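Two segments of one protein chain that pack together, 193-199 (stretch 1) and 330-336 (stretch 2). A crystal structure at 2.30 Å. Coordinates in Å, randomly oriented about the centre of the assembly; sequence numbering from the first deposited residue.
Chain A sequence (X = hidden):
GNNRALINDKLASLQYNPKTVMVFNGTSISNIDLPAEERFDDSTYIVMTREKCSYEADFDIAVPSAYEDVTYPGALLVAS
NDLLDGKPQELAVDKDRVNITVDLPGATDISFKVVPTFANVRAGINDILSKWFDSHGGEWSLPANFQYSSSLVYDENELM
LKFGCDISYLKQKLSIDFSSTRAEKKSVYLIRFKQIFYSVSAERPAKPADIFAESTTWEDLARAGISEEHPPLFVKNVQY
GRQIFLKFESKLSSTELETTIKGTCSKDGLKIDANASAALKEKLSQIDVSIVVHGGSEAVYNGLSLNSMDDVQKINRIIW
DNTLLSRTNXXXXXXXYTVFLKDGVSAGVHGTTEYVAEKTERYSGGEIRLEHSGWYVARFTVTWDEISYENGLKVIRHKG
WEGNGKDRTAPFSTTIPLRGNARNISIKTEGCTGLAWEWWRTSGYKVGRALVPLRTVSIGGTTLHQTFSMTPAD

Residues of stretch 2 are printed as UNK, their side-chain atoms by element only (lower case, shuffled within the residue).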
# COMPACT_ATOMS: atom_id res chain seq x y z
N PHE A 193 -10.64 28.55 -1.91
CA PHE A 193 -10.65 29.44 -0.75
C PHE A 193 -12.03 30.08 -0.64
O PHE A 193 -12.49 30.68 -1.61
CB PHE A 193 -9.60 30.55 -0.89
CG PHE A 193 -8.18 30.04 -0.92
CD1 PHE A 193 -7.63 29.58 -2.08
CD2 PHE A 193 -7.41 30.06 0.21
CE1 PHE A 193 -6.35 29.12 -2.14
CE2 PHE A 193 -6.13 29.62 0.18
CZ PHE A 193 -5.58 29.13 -1.01
N LYS A 194 -12.68 29.96 0.51
CA LYS A 194 -14.04 30.47 0.63
C LYS A 194 -14.22 31.35 1.85
O LYS A 194 -13.95 30.91 2.97
CB LYS A 194 -15.04 29.33 0.69
CG LYS A 194 -16.56 29.76 0.71
CD LYS A 194 -17.45 28.59 1.22
CE LYS A 194 -18.71 28.57 0.40
NZ LYS A 194 -19.21 27.16 0.06
N GLN A 195 -14.77 32.54 1.66
CA GLN A 195 -15.02 33.43 2.78
C GLN A 195 -16.45 33.94 2.76
O GLN A 195 -16.88 34.52 1.76
CB GLN A 195 -14.06 34.62 2.80
CG GLN A 195 -14.24 35.47 4.04
CD GLN A 195 -13.21 36.59 4.15
OE1 GLN A 195 -12.37 36.76 3.26
NE2 GLN A 195 -13.31 37.40 5.21
N ILE A 196 -17.15 33.79 3.88
CA ILE A 196 -18.51 34.29 4.06
C ILE A 196 -18.45 35.66 4.72
O ILE A 196 -18.00 35.78 5.87
CB ILE A 196 -19.35 33.32 4.90
CG1 ILE A 196 -19.35 31.91 4.28
CG2 ILE A 196 -20.75 33.84 5.09
CD1 ILE A 196 -20.07 30.86 5.17
N PHE A 197 -18.99 36.69 4.05
CA PHE A 197 -18.98 38.03 4.64
C PHE A 197 -20.18 38.21 5.56
O PHE A 197 -20.03 38.59 6.72
CB PHE A 197 -18.96 39.14 3.58
CG PHE A 197 -17.72 39.15 2.73
CD1 PHE A 197 -16.51 38.75 3.24
CD2 PHE A 197 -17.77 39.57 1.43
CE1 PHE A 197 -15.37 38.76 2.45
CE2 PHE A 197 -16.64 39.58 0.63
CZ PHE A 197 -15.44 39.15 1.14
N TYR A 198 -21.39 37.92 5.05
CA TYR A 198 -22.59 37.98 5.87
C TYR A 198 -23.64 36.96 5.41
O TYR A 198 -23.55 36.40 4.32
CB TYR A 198 -23.22 39.37 5.84
CG TYR A 198 -23.56 39.85 4.43
CD1 TYR A 198 -22.61 40.49 3.65
CD2 TYR A 198 -24.84 39.66 3.86
CE1 TYR A 198 -22.93 40.95 2.37
CE2 TYR A 198 -25.13 40.11 2.60
CZ TYR A 198 -24.17 40.77 1.88
OH TYR A 198 -24.44 41.20 0.61
N SER A 199 -24.68 36.81 6.24
CA SER A 199 -25.80 35.93 5.93
C SER A 199 -27.13 36.67 6.04
O SER A 199 -27.25 37.69 6.73
CB SER A 199 -25.81 34.71 6.86
OG SER A 199 -24.70 33.88 6.61
N UNK A 330 -19.95 44.45 -4.48
CA UNK A 330 -20.88 43.61 -3.75
C UNK A 330 -20.24 42.29 -3.30
O UNK A 330 -19.12 41.93 -3.67
o UNK A 330 -21.67 43.06 -5.99
c UNK A 330 -22.10 43.30 -4.64
c UNK A 330 -23.10 44.48 -4.66
N UNK A 331 -20.98 41.57 -2.49
CA UNK A 331 -20.64 40.19 -2.23
C UNK A 331 -21.46 39.27 -3.12
O UNK A 331 -22.55 39.62 -3.58
c UNK A 331 -20.86 39.84 -0.77
N UNK A 332 -20.93 38.07 -3.36
CA UNK A 332 -21.69 37.15 -4.21
C UNK A 332 -22.49 36.19 -3.35
O UNK A 332 -22.07 35.86 -2.23
c UNK A 332 -20.77 36.37 -5.12
N UNK A 333 -23.68 35.77 -3.79
CA UNK A 333 -24.35 34.68 -3.09
C UNK A 333 -23.57 33.40 -3.33
O UNK A 333 -23.07 33.16 -4.43
c UNK A 333 -25.75 34.63 -3.74
c UNK A 333 -24.57 36.43 -4.78
c UNK A 333 -25.64 35.38 -5.02
N UNK A 334 -23.46 32.59 -2.28
CA UNK A 334 -22.61 31.41 -2.32
C UNK A 334 -23.45 30.17 -2.11
O UNK A 334 -23.55 29.35 -3.02
c UNK A 334 -19.42 32.59 -0.43
c UNK A 334 -20.52 32.58 -1.46
c UNK A 334 -21.52 31.47 -1.25
c UNK A 334 -19.94 32.51 -2.88
N UNK A 335 -24.09 30.05 -0.96
CA UNK A 335 -24.89 28.87 -0.69
C UNK A 335 -26.22 29.30 -0.10
O UNK A 335 -26.34 30.37 0.50
o UNK A 335 -21.76 27.98 -0.19
c UNK A 335 -24.14 27.92 0.24
c UNK A 335 -22.83 27.40 -0.38
n UNK A 335 -22.93 26.31 -1.12
N UNK A 336 -27.23 28.47 -0.29
CA UNK A 336 -28.55 28.71 0.28
C UNK A 336 -29.02 27.39 0.87
O UNK A 336 -28.57 26.30 0.49
c UNK A 336 -29.77 27.29 -3.90
c UNK A 336 -30.09 28.50 -1.84
c UNK A 336 -29.55 29.37 -0.74
c UNK A 336 -31.39 28.02 -1.79
c UNK A 336 -31.07 26.84 -3.85
c UNK A 336 -31.89 27.20 -2.81
o UNK A 336 -31.54 26.03 -4.84
c UNK A 336 -29.31 28.16 -2.91
O HOH W 1 -22.91 42.80 -0.84

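Position 330 carries three side-chain atoms, a carbon bonded to one oxygen and one further carbon. This branching at the first atom, with a hydroxyl and a methyl group, is that of threonine. T330 points sideways relative to the strand 193-199, and its side chain comes no closer than 6.1 Å, from T330 CB to Y198 OH, so it leads into the contact without joining it.

At position 331 a single carbon follows the CA, and it points toward stretch 1. This CB lies 3.8 Å from CD2 of F197 and 3.9 Å from CE1 of Y198. It meets the F197 ring at the edge, near the ring plane, and approaches the Y198 ring obliquely. One methyl group as the whole side chain makes the residue alanine, A331. A331 N donates a hydrogen bond to the O of water 1 at 2.8 Å. The O of water 1 is also hydrogen-bonded to Y198 OH at 2.6 Å. A331 CA and F197 CA, 7.4 Å apart, mark the nearest backbone register of the two segments.

Position 332 again has one side-chain carbon, but here the CA-to-CB bond points away from stretch 1 and the methyl makes no contact with it. This is a second alanine, A332, buried against other parts of the structure.

Three carbons at position 333 close a ring onto the backbone N, which identifies proline. The ring of P333 has a C-gamma endo pucker and, directed away like the preceding methyl, makes no contact with stretch 1.

The side chain of position 334 consists of four carbons, forked at the second, and points toward the strand. One of the two terminal carbons comes within 3.9 Å of the carbonyl O of Q195 and 4.2 Å of CE of K194. An all-carbon chain with this fork is leucine; L334 has chi1 m and chi2 t, and the branch that makes these approaches is CD1.

Position 335 has two side-chain carbons, the second bearing one oxygen and one nitrogen. The oxygen lies 2.7 Å from NZ of K194. A carboxamide on so short a chain belongs to asparagine, so the pair is a hydrogen bond from K194 NZ to N335 OD1. The amide ND2 is satisfied elsewhere in the structure.

At position 336 one carbon leads to a six-carbon ring bearing an oxygen, a phenol, and hence tyrosine. Y336 is out of reach of stretch 1.

The two strands cross at 101°, with axes 8.9 Å apart at closest approach, so no backbone pairing forms, and the contact rests mainly on side chains, with the Q195 carbonyl O and one water taking part. It buries 268 Å² in all. At one end the small A331 methyl packs against two aromatic rings while the water links its backbone to Y198 OH. At the other, the extended K194 side chain passes L334 and delivers its ammonium group to N335, joining apolar packing to a polar anchor.

Stretch 2, residues 330-336: TAAPLNY
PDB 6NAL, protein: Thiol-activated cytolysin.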